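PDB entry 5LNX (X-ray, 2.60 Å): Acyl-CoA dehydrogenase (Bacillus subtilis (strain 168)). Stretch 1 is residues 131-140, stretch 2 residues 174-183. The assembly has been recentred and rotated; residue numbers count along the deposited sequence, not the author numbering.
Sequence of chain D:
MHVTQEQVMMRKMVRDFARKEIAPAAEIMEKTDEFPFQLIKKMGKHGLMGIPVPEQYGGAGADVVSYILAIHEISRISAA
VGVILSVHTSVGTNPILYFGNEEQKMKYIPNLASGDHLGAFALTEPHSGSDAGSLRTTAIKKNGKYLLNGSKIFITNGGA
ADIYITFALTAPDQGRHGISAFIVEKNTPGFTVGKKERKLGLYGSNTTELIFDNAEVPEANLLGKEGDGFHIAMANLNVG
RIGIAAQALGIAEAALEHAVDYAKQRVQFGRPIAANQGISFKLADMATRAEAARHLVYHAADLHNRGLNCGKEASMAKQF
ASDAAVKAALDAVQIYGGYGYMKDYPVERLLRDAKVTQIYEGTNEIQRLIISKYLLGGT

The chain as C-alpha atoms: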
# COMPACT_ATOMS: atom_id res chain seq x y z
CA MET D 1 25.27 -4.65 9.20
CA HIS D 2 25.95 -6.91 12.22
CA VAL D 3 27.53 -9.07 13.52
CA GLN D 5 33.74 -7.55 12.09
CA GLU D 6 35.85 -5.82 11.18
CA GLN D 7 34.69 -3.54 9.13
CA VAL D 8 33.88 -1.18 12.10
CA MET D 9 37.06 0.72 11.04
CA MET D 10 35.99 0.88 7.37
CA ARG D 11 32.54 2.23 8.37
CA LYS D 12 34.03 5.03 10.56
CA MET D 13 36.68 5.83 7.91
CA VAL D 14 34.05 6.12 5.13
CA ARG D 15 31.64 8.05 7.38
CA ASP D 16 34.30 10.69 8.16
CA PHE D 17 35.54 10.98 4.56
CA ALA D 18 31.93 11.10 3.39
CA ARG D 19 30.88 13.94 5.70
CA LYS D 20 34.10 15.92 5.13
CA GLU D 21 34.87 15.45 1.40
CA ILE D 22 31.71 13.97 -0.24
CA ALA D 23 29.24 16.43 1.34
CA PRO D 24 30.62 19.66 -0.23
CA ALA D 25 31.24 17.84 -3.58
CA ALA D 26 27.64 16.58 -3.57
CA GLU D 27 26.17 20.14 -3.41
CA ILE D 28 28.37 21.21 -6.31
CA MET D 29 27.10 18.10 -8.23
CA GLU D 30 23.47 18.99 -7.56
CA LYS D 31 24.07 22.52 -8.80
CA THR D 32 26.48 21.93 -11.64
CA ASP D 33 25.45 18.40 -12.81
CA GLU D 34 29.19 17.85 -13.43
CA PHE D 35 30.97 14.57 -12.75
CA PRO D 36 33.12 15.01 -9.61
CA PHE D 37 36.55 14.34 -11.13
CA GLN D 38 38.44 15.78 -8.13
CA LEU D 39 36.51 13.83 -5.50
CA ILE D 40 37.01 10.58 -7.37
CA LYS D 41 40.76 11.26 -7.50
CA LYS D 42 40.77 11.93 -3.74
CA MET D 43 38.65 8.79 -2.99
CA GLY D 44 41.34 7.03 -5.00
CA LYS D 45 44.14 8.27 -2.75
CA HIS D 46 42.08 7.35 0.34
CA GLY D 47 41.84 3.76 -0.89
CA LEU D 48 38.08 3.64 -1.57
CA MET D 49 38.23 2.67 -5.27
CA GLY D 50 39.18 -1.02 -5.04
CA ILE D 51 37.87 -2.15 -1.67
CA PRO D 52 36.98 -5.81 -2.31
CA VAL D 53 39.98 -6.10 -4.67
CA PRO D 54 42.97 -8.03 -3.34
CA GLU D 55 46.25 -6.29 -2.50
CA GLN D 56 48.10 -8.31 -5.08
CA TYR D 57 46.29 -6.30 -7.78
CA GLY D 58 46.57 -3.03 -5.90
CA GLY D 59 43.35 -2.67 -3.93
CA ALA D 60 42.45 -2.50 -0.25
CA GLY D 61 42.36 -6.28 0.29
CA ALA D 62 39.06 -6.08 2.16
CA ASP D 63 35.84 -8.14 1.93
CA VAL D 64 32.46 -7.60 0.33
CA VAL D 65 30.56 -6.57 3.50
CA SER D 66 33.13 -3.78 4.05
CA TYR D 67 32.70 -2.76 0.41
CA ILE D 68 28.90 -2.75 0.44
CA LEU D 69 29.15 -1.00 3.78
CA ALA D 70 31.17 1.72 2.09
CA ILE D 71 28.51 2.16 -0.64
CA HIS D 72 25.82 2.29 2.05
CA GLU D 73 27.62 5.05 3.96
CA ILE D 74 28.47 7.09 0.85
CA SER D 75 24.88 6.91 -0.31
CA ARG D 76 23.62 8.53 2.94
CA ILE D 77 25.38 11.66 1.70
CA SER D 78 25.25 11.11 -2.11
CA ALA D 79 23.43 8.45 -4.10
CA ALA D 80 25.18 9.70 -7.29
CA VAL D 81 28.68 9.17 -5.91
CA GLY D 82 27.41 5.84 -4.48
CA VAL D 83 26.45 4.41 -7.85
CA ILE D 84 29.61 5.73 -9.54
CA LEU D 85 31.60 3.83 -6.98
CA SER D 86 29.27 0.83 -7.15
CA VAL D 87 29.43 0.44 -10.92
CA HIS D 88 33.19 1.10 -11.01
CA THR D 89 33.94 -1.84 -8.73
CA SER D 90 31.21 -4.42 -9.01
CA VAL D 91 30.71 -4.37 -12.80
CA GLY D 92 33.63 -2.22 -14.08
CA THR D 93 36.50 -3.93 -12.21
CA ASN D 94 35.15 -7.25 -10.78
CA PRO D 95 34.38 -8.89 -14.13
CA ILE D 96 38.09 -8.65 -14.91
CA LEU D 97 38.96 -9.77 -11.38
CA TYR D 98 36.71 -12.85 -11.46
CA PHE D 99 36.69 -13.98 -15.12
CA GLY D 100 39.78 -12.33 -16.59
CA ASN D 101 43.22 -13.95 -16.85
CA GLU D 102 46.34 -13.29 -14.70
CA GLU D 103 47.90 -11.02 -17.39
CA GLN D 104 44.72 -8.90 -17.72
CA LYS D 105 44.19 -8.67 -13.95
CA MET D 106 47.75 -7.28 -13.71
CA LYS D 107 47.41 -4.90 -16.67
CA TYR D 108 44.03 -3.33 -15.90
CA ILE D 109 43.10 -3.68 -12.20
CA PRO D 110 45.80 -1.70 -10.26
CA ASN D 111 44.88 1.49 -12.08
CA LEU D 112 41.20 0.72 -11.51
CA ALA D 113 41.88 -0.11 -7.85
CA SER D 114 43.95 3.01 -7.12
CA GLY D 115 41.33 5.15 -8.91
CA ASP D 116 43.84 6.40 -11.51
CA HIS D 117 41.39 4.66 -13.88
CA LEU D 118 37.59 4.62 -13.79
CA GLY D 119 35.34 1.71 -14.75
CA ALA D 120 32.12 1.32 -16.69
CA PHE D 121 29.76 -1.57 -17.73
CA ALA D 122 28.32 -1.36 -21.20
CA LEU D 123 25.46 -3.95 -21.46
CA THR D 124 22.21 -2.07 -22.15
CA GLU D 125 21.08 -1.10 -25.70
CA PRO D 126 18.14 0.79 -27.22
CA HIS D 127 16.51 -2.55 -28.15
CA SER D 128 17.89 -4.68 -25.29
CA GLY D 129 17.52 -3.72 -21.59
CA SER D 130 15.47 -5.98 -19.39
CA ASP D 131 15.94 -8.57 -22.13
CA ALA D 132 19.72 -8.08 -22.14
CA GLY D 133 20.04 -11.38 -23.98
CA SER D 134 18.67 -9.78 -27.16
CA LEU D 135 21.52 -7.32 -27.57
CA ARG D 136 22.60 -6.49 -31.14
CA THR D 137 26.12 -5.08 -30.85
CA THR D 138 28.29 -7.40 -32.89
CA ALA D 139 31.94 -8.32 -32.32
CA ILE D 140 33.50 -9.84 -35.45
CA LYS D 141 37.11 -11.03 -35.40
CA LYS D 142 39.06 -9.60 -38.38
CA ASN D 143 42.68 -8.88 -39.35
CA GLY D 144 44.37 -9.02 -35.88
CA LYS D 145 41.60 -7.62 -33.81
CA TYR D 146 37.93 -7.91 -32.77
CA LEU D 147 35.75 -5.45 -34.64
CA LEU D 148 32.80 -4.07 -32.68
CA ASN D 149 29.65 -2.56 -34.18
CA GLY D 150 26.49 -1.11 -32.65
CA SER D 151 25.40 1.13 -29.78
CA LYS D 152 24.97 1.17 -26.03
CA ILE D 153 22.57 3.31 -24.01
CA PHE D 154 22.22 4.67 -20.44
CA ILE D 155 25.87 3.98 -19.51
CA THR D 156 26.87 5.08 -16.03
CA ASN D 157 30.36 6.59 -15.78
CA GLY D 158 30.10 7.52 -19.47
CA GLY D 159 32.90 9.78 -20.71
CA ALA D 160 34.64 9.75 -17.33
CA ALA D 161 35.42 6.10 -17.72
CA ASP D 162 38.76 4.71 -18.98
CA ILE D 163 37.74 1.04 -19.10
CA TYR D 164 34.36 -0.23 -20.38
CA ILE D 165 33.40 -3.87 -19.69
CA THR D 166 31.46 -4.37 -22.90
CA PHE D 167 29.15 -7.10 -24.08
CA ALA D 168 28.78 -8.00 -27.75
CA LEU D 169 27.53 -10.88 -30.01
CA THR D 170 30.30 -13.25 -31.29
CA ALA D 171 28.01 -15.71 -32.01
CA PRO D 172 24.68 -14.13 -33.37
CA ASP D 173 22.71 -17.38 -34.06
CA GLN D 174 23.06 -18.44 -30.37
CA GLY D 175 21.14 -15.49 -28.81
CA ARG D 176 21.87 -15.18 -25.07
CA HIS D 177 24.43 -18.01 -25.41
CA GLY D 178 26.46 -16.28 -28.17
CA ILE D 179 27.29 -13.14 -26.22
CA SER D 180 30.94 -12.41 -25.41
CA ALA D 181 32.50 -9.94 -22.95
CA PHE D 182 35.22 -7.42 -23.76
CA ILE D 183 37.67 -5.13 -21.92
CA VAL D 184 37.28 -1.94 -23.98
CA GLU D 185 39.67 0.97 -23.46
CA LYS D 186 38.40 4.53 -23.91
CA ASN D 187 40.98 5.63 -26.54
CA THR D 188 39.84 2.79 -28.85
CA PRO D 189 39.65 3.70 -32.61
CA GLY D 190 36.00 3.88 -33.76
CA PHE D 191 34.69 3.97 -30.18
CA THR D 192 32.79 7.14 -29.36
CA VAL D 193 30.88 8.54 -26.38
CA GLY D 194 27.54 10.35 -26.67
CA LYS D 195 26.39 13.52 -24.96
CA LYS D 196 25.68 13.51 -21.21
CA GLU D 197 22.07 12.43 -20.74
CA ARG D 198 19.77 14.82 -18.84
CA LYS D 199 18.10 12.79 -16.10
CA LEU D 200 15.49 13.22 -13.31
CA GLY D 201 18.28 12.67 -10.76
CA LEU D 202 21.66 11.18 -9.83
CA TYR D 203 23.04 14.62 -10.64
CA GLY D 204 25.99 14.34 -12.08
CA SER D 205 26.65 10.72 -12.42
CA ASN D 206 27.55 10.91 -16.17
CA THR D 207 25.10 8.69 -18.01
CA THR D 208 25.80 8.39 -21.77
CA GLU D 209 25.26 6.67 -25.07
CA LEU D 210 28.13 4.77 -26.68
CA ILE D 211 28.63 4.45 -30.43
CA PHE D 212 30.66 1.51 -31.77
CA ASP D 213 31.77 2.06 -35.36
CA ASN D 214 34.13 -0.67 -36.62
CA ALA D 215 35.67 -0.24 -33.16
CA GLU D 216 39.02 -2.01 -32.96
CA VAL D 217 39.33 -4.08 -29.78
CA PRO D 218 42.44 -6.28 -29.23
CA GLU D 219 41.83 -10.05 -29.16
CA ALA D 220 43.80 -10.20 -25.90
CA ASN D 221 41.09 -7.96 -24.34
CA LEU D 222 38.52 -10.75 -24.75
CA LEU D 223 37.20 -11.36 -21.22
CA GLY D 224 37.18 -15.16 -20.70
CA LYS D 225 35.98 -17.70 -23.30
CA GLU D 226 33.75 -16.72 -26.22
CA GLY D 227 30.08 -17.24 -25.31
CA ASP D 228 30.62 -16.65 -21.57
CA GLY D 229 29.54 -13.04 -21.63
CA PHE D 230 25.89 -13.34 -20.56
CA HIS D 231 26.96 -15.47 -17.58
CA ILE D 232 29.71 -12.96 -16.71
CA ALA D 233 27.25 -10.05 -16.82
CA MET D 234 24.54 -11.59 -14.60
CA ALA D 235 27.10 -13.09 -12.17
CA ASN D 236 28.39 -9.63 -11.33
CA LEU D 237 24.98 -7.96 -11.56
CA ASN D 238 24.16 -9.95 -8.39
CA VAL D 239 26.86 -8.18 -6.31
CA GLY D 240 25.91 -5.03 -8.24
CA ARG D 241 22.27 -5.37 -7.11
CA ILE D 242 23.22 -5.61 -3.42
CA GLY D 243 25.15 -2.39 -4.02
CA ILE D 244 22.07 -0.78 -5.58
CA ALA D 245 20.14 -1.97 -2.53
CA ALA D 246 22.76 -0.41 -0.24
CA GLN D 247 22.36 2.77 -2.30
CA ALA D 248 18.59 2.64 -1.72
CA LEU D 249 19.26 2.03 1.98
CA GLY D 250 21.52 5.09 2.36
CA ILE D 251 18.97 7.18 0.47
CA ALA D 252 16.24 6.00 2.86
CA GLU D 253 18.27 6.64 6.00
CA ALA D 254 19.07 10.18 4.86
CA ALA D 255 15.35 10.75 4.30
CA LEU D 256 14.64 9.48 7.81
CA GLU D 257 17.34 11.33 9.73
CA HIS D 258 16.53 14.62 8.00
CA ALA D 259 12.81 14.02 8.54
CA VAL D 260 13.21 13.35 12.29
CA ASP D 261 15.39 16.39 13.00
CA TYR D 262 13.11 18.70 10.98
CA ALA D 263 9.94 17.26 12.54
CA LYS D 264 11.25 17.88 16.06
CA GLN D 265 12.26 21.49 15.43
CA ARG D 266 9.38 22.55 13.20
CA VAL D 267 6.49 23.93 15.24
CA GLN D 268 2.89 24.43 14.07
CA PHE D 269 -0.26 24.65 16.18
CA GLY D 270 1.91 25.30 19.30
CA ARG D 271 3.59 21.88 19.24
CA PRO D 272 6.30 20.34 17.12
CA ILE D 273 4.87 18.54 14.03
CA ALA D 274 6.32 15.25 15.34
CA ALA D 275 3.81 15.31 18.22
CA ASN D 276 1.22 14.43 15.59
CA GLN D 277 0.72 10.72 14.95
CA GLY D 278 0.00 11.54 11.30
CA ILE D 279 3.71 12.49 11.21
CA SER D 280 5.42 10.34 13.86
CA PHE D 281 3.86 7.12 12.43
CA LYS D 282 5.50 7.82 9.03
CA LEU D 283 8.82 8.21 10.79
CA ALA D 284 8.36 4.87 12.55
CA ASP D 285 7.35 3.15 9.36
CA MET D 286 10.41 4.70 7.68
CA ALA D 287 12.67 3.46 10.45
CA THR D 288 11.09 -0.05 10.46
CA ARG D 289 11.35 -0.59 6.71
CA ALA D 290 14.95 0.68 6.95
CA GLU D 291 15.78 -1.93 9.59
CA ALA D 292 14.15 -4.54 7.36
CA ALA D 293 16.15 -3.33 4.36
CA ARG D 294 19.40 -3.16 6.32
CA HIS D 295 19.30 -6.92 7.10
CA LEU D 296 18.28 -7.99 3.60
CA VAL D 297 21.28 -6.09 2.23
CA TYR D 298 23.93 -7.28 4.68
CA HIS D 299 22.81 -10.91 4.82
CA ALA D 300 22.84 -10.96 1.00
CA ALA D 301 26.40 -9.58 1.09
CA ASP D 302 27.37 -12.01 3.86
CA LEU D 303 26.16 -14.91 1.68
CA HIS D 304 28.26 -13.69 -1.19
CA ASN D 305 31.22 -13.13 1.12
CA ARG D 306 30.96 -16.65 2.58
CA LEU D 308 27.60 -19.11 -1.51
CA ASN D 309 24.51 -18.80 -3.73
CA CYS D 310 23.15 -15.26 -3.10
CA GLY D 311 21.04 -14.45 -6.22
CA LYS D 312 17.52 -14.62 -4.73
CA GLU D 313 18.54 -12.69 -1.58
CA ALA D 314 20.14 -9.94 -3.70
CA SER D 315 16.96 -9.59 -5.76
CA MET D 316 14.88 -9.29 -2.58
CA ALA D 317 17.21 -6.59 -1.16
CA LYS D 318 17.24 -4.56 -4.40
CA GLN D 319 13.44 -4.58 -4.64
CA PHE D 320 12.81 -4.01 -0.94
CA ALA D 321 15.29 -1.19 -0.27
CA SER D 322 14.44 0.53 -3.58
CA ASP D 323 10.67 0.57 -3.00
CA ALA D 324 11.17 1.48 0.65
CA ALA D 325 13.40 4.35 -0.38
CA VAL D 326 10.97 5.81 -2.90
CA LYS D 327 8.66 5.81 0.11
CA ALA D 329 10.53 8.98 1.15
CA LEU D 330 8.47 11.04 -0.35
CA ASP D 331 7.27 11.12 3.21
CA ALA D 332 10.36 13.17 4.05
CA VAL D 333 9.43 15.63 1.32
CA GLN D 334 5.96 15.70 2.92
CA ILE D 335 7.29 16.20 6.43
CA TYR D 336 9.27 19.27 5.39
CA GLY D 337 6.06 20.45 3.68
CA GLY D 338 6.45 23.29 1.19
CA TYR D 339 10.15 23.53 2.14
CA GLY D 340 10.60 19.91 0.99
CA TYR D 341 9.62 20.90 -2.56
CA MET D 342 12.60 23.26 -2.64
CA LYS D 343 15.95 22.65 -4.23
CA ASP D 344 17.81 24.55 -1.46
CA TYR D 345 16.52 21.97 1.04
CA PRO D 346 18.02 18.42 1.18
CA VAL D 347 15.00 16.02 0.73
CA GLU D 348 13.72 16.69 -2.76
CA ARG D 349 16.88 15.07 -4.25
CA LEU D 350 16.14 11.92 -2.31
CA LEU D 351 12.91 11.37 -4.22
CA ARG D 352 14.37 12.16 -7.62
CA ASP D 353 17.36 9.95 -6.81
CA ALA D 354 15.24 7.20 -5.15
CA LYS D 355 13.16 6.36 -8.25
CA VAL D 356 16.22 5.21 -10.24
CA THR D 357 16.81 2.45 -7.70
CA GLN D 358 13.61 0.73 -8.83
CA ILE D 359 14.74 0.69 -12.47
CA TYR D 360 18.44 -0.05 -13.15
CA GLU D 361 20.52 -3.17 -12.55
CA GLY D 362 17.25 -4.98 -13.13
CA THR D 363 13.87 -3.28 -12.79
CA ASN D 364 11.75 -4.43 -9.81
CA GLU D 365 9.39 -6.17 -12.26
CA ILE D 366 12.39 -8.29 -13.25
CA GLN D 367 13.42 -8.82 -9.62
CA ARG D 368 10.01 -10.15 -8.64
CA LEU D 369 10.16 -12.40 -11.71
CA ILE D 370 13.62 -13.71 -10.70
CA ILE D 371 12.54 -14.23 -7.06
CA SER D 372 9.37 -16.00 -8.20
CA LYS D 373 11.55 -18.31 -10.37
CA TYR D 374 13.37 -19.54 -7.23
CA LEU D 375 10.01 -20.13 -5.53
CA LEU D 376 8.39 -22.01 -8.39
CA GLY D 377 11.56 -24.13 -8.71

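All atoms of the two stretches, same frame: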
# COMPACT_ATOMS: atom_id res chain seq x y z
N ASP D 131 15.48 -7.45 -21.31
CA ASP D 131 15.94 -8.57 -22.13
C ASP D 131 17.35 -8.27 -22.68
O ASP D 131 17.53 -7.98 -23.86
CB ASP D 131 14.96 -8.84 -23.27
CG ASP D 131 15.31 -10.08 -24.08
OD1 ASP D 131 16.22 -10.85 -23.69
OD2 ASP D 131 14.69 -10.26 -25.14
N ALA D 132 18.33 -8.39 -21.80
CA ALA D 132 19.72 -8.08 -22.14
C ALA D 132 20.28 -9.13 -23.07
O ALA D 132 21.25 -8.90 -23.77
CB ALA D 132 20.56 -7.99 -20.88
N GLY D 133 19.68 -10.31 -23.04
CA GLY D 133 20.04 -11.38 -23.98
C GLY D 133 19.98 -10.94 -25.42
O GLY D 133 20.82 -11.31 -26.21
N SER D 134 18.95 -10.17 -25.77
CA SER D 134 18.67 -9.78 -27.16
C SER D 134 19.43 -8.54 -27.61
O SER D 134 18.95 -7.77 -28.44
CB SER D 134 17.17 -9.55 -27.37
OG SER D 134 16.69 -8.58 -26.46
N LEU D 135 20.63 -8.36 -27.08
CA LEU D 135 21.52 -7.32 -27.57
C LEU D 135 22.01 -7.60 -29.01
O LEU D 135 22.13 -8.76 -29.45
CB LEU D 135 22.73 -7.11 -26.62
CG LEU D 135 23.72 -8.25 -26.40
CD1 LEU D 135 24.80 -8.27 -27.46
CD2 LEU D 135 24.36 -8.14 -25.03
N ARG D 136 22.33 -6.51 -29.70
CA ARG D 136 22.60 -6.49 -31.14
C ARG D 136 24.03 -6.09 -31.51
O ARG D 136 24.47 -6.31 -32.63
CB ARG D 136 21.62 -5.55 -31.82
CG ARG D 136 20.21 -6.11 -31.81
CD ARG D 136 19.28 -5.22 -32.61
NE ARG D 136 17.87 -5.60 -32.44
CZ ARG D 136 16.85 -4.97 -33.02
NH1 ARG D 136 17.07 -3.95 -33.84
NH2 ARG D 136 15.61 -5.34 -32.76
N THR D 137 24.73 -5.46 -30.58
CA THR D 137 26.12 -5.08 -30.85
C THR D 137 26.88 -6.33 -31.24
O THR D 137 26.82 -7.36 -30.55
CB THR D 137 26.80 -4.41 -29.64
OG1 THR D 137 26.23 -3.11 -29.45
CG2 THR D 137 28.30 -4.25 -29.87
N THR D 138 27.55 -6.26 -32.38
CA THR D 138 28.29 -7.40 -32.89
C THR D 138 29.79 -7.19 -32.65
O THR D 138 30.29 -6.05 -32.61
CB THR D 138 27.95 -7.69 -34.38
OG1 THR D 138 28.43 -9.00 -34.69
N ALA D 139 30.48 -8.29 -32.39
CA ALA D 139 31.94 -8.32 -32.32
C ALA D 139 32.48 -9.40 -33.26
O ALA D 139 32.44 -10.60 -32.94
CB ALA D 139 32.41 -8.57 -30.90
N ILE D 140 32.97 -8.96 -34.41
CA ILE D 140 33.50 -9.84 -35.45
C ILE D 140 35.02 -9.79 -35.53
O ILE D 140 35.60 -8.74 -35.82
CB ILE D 140 32.94 -9.42 -36.82
CG1 ILE D 140 33.25 -10.47 -37.87
CG2 ILE D 140 33.47 -8.06 -37.33
CD1 ILE D 140 32.29 -10.47 -39.02
N GLN D 174 23.25 -17.86 -31.73
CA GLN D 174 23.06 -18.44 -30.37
C GLN D 174 22.28 -17.58 -29.31
O GLN D 174 22.05 -18.02 -28.17
CB GLN D 174 24.43 -18.88 -29.83
CG GLN D 174 24.81 -20.32 -30.11
CD GLN D 174 26.29 -20.60 -29.85
OE1 GLN D 174 26.94 -21.21 -30.69
NE2 GLN D 174 26.84 -20.10 -28.74
N GLY D 175 21.85 -16.39 -29.71
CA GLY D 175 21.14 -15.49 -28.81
C GLY D 175 21.91 -15.21 -27.52
O GLY D 175 23.08 -14.79 -27.56
N ARG D 176 21.26 -15.42 -26.38
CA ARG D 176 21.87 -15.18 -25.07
C ARG D 176 23.12 -16.03 -24.82
O ARG D 176 23.95 -15.69 -23.98
CB ARG D 176 20.84 -15.43 -23.96
CG ARG D 176 20.47 -16.89 -23.71
CD ARG D 176 19.07 -16.97 -23.12
NE ARG D 176 18.79 -18.14 -22.29
CZ ARG D 176 17.57 -18.57 -21.94
NH1 ARG D 176 16.47 -17.98 -22.41
NH2 ARG D 176 17.44 -19.63 -21.16
N HIS D 177 23.28 -17.11 -25.58
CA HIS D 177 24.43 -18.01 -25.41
C HIS D 177 25.62 -17.67 -26.31
O HIS D 177 26.68 -18.28 -26.20
CB HIS D 177 23.99 -19.44 -25.64
CG HIS D 177 23.16 -19.97 -24.51
ND1 HIS D 177 21.78 -20.00 -24.54
CD2 HIS D 177 23.52 -20.47 -23.31
CE1 HIS D 177 21.33 -20.52 -23.41
NE2 HIS D 177 22.37 -20.82 -22.65
N GLY D 178 25.43 -16.70 -27.19
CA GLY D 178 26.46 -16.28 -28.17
C GLY D 178 27.04 -14.89 -27.90
O GLY D 178 27.71 -14.29 -28.77
N ILE D 179 26.75 -14.38 -26.71
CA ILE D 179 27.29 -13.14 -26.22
C ILE D 179 28.68 -13.35 -25.61
O ILE D 179 28.89 -14.22 -24.75
CB ILE D 179 26.38 -12.55 -25.13
CG1 ILE D 179 25.11 -11.98 -25.76
CG2 ILE D 179 27.09 -11.46 -24.36
CD1 ILE D 179 23.97 -11.84 -24.79
N SER D 180 29.60 -12.48 -26.00
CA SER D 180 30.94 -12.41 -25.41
C SER D 180 31.16 -11.10 -24.63
O SER D 180 30.47 -10.10 -24.86
CB SER D 180 32.00 -12.53 -26.50
OG SER D 180 32.18 -13.89 -26.87
N ALA D 181 32.16 -11.11 -23.76
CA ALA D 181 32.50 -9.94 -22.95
C ALA D 181 33.89 -9.43 -23.24
O ALA D 181 34.85 -10.21 -23.32
CB ALA D 181 32.36 -10.25 -21.47
N PHE D 182 33.99 -8.11 -23.32
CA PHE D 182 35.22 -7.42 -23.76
C PHE D 182 35.69 -6.28 -22.83
O PHE D 182 34.89 -5.46 -22.37
CB PHE D 182 35.01 -6.85 -25.15
CG PHE D 182 34.76 -7.89 -26.20
CD1 PHE D 182 35.80 -8.42 -26.94
CD2 PHE D 182 33.47 -8.33 -26.46
CE1 PHE D 182 35.57 -9.37 -27.92
CE2 PHE D 182 33.22 -9.28 -27.45
CZ PHE D 182 34.28 -9.80 -28.17
N ILE D 183 36.99 -6.28 -22.54
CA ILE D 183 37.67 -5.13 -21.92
C ILE D 183 37.95 -4.06 -22.97
O ILE D 183 38.92 -4.15 -23.72
CB ILE D 183 39.05 -5.54 -21.32
CG1 ILE D 183 38.92 -6.44 -20.06

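How does stretch 2 shape itself where it first meets stretch 1? It turns tightly: His-177 N bonds to Gln-174 O (3.0 Å) and Gly-178 N to Gly-175 O (3.1 Å), while Gln-174 NE2 reaches His-177 O at 3.1 Å. Gly-175 has a positive phi of 54°, which favours glycine.

What lets the backbones come close at Arg-176? Gly-133 has no side chain, so its CA lies 4.1 Å from Arg-176 CB, and the two CA atoms are 4.4 Å apart. A CB on Gly-133 would fall only 3.3 Å from Arg-176 CB. The arginine's end leads away, leaving its charge out of the contact.

Why is Ile-179 central? It points toward stretch 1 and loses the most surface of any residue here. Its CD1 packs 3.7 Å from Leu-135 CD2, an apolar pairing, and 3.5 Å from Gly-133 O. That carbonyl contact is van der Waals packing, since a methyl carbon offers no conventional hydrogen-bond donor.

What does Phe-182 add farther along the strand? Its CZ meets Ala-139 CB at 3.5 Å, and the small methyl approaches the ring obliquely. No hydrogen bond crosses between the stretches, so close packing, much of it apolar, makes this modest contact of 232 Å².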